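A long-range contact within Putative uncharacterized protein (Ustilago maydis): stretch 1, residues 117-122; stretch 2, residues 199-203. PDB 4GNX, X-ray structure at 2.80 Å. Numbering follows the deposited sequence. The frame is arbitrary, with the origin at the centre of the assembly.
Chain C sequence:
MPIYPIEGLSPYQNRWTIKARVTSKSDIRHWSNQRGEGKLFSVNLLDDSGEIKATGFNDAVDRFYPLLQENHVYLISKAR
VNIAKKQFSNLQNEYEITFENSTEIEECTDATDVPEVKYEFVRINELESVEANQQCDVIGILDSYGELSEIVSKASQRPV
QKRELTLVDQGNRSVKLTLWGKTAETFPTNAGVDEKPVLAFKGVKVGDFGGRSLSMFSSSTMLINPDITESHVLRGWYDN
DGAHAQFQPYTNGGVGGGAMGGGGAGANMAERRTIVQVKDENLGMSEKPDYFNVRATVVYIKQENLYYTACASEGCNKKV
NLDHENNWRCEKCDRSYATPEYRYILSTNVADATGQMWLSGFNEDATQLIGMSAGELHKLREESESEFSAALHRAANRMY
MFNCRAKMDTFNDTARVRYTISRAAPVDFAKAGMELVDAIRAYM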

# COMPACT_ATOMS: atom_id res chain seq x y z
N VAL C 117 7.86 -1.51 30.19
CA VAL C 117 7.13 -1.93 29.00
C VAL C 117 5.80 -2.60 29.36
O VAL C 117 5.76 -3.60 30.11
CB VAL C 117 7.98 -2.83 28.10
CG1 VAL C 117 8.89 -1.98 27.23
CG2 VAL C 117 8.79 -3.82 28.92
N LYS C 118 4.72 -2.03 28.85
CA LYS C 118 3.39 -2.58 29.07
C LYS C 118 3.00 -3.54 27.99
O LYS C 118 3.40 -3.41 26.85
CB LYS C 118 2.35 -1.48 29.15
CG LYS C 118 2.25 -0.84 30.52
CD LYS C 118 0.98 -0.04 30.65
CE LYS C 118 0.59 0.09 32.12
NZ LYS C 118 -0.83 0.49 32.30
N TYR C 119 2.14 -4.47 28.34
CA TYR C 119 1.79 -5.49 27.41
C TYR C 119 0.30 -5.52 27.21
O TYR C 119 -0.46 -5.42 28.18
CB TYR C 119 2.33 -6.83 27.90
CG TYR C 119 3.84 -6.98 27.79
CD1 TYR C 119 4.70 -6.50 28.79
CD2 TYR C 119 4.41 -7.60 26.68
CE1 TYR C 119 6.08 -6.64 28.68
CE2 TYR C 119 5.78 -7.74 26.56
CZ TYR C 119 6.62 -7.26 27.56
OH TYR C 119 7.98 -7.41 27.43
N GLU C 120 -0.11 -5.62 25.96
CA GLU C 120 -1.51 -5.86 25.63
C GLU C 120 -1.59 -7.20 24.92
O GLU C 120 -1.52 -7.30 23.69
CB GLU C 120 -2.09 -4.73 24.78
CG GLU C 120 -2.61 -3.54 25.58
CD GLU C 120 -1.58 -2.43 25.76
OE1 GLU C 120 -0.37 -2.72 25.89
OE2 GLU C 120 -2.00 -1.24 25.79
N PHE C 121 -1.73 -8.25 25.73
CA PHE C 121 -1.63 -9.60 25.23
C PHE C 121 -2.85 -10.08 24.48
O PHE C 121 -3.99 -9.86 24.88
CB PHE C 121 -1.31 -10.57 26.35
CG PHE C 121 0.11 -10.52 26.80
CD1 PHE C 121 1.14 -10.65 25.89
CD2 PHE C 121 0.41 -10.35 28.14
CE1 PHE C 121 2.46 -10.60 26.30
CE2 PHE C 121 1.73 -10.31 28.56
CZ PHE C 121 2.76 -10.43 27.64
N VAL C 122 -2.58 -10.76 23.38
CA VAL C 122 -3.59 -11.44 22.60
C VAL C 122 -3.37 -12.93 22.82
O VAL C 122 -2.27 -13.44 22.59
CB VAL C 122 -3.46 -11.08 21.10
CG1 VAL C 122 -4.51 -11.81 20.27
CG2 VAL C 122 -3.54 -9.58 20.89
N LEU C 199 7.59 -17.63 27.28
CA LEU C 199 8.16 -16.55 26.47
C LEU C 199 7.14 -15.45 26.25
O LEU C 199 5.98 -15.73 25.92
CB LEU C 199 8.63 -17.08 25.13
CG LEU C 199 9.69 -18.17 25.15
CD1 LEU C 199 10.09 -18.52 23.72
CD2 LEU C 199 10.90 -17.76 25.97
N ALA C 200 7.59 -14.21 26.42
CA ALA C 200 6.73 -13.03 26.31
C ALA C 200 7.19 -12.13 25.17
O ALA C 200 8.35 -11.71 25.13
CB ALA C 200 6.71 -12.27 27.63
N PHE C 201 6.28 -11.83 24.25
CA PHE C 201 6.63 -11.05 23.07
C PHE C 201 5.96 -9.69 23.00
O PHE C 201 4.73 -9.58 23.16
CB PHE C 201 6.32 -11.86 21.82
CG PHE C 201 7.22 -13.04 21.63
CD1 PHE C 201 6.93 -14.26 22.23
CD2 PHE C 201 8.37 -12.94 20.85
CE1 PHE C 201 7.77 -15.36 22.06
CE2 PHE C 201 9.20 -14.04 20.67
CZ PHE C 201 8.90 -15.25 21.29
N LYS C 202 6.77 -8.66 22.75
CA LYS C 202 6.28 -7.30 22.50
C LYS C 202 6.50 -6.90 21.04
O LYS C 202 7.60 -7.06 20.51
CB LYS C 202 6.92 -6.27 23.45
CG LYS C 202 5.95 -5.21 23.95
CD LYS C 202 5.86 -4.02 23.02
CE LYS C 202 4.41 -3.62 22.76
NZ LYS C 202 3.62 -3.45 24.00
N GLY C 203 5.44 -6.41 20.41
CA GLY C 203 5.50 -5.93 19.03
C GLY C 203 5.93 -6.99 18.05
O GLY C 203 7.08 -7.02 17.62

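The contact is small, with 259 Å² buried over both stretches, and it is organised around one side chain, that of Lys202. Stretch 1 has no regular secondary structure; in stretch 2, Leu199 to Phe201 lie in a strand that begins earlier in the chain, and the chain turns a corner at Lys202 and Gly203. The nearest CA atoms across the stretches are those of Tyr119 and Lys202, 6.9 Å apart; at that spacing the link is made by side chains and by two backbone carbonyls, Lys118 O and Phe201 O.

Lys202 has 78 Å² covered by stretch 1, more than any other residue here. Its CA-to-CB bond points toward stretch 1, but the chain beyond does not run out in the extended form common for lysine. Chi1 is -140° and chi3 is 133°, both between wells, while chi2 is m (-88°) and chi4 is p (51°). This bent path carries NZ to the backbone of Lys118, where Lys202 NZ donates a weak hydrogen bond to Lys118 O at 2.9 Å. NZ is also hydrogen-bonded elsewhere in the structure. Glu120, with chi1 m and chi2 off its wells at 94°, brings its carboxylate near the same amine: Glu120 OE1 lies 4.5 Å from Lys202 NZ, too far for a salt bridge but close enough for opposite charges to favour one another. By contrast, the side chain of Lys118 starts away from stretch 2 and continues with three t angles; its amine stays distant, and the contact with Lys202 is made by its carbonyl.

Tyr119 packs against the aliphatic base of Lys202. Its CA-to-CB bond points sideways, yet chi1 m (-73°) and chi2 of 85° bring the ring nearer, placing Tyr119 CE2 3.6 Å from Lys202 CB. The same CE2 is 4.0 Å from Phe201 O, which lies at the ring edge, near its plane. Lys202 NZ sits 5.4 Å from the centroid of the Tyr119 ring and 26° off its normal, so any cation-pi attraction is weak at most. A long residue suits this site because its methylenes can meet an aromatic ring while its charged end reaches a carbonyl.

Phe121 likewise starts sideways with chi1 m (-75°), but chi2 is -53° and its ring end comes nearer, with Phe201 O and Ala200 CB both oblique to it. Phe121 CE1 comes within 4.0 Å of Phe201 O, and Phe121 CZ within 4.4 Å of Ala200 CB, a loose apolar contact. Ala200 is buried and its short side chain points toward stretch 1. The CA-to-CB bond of Phe201 points away; its carbonyl O is what meets both rings.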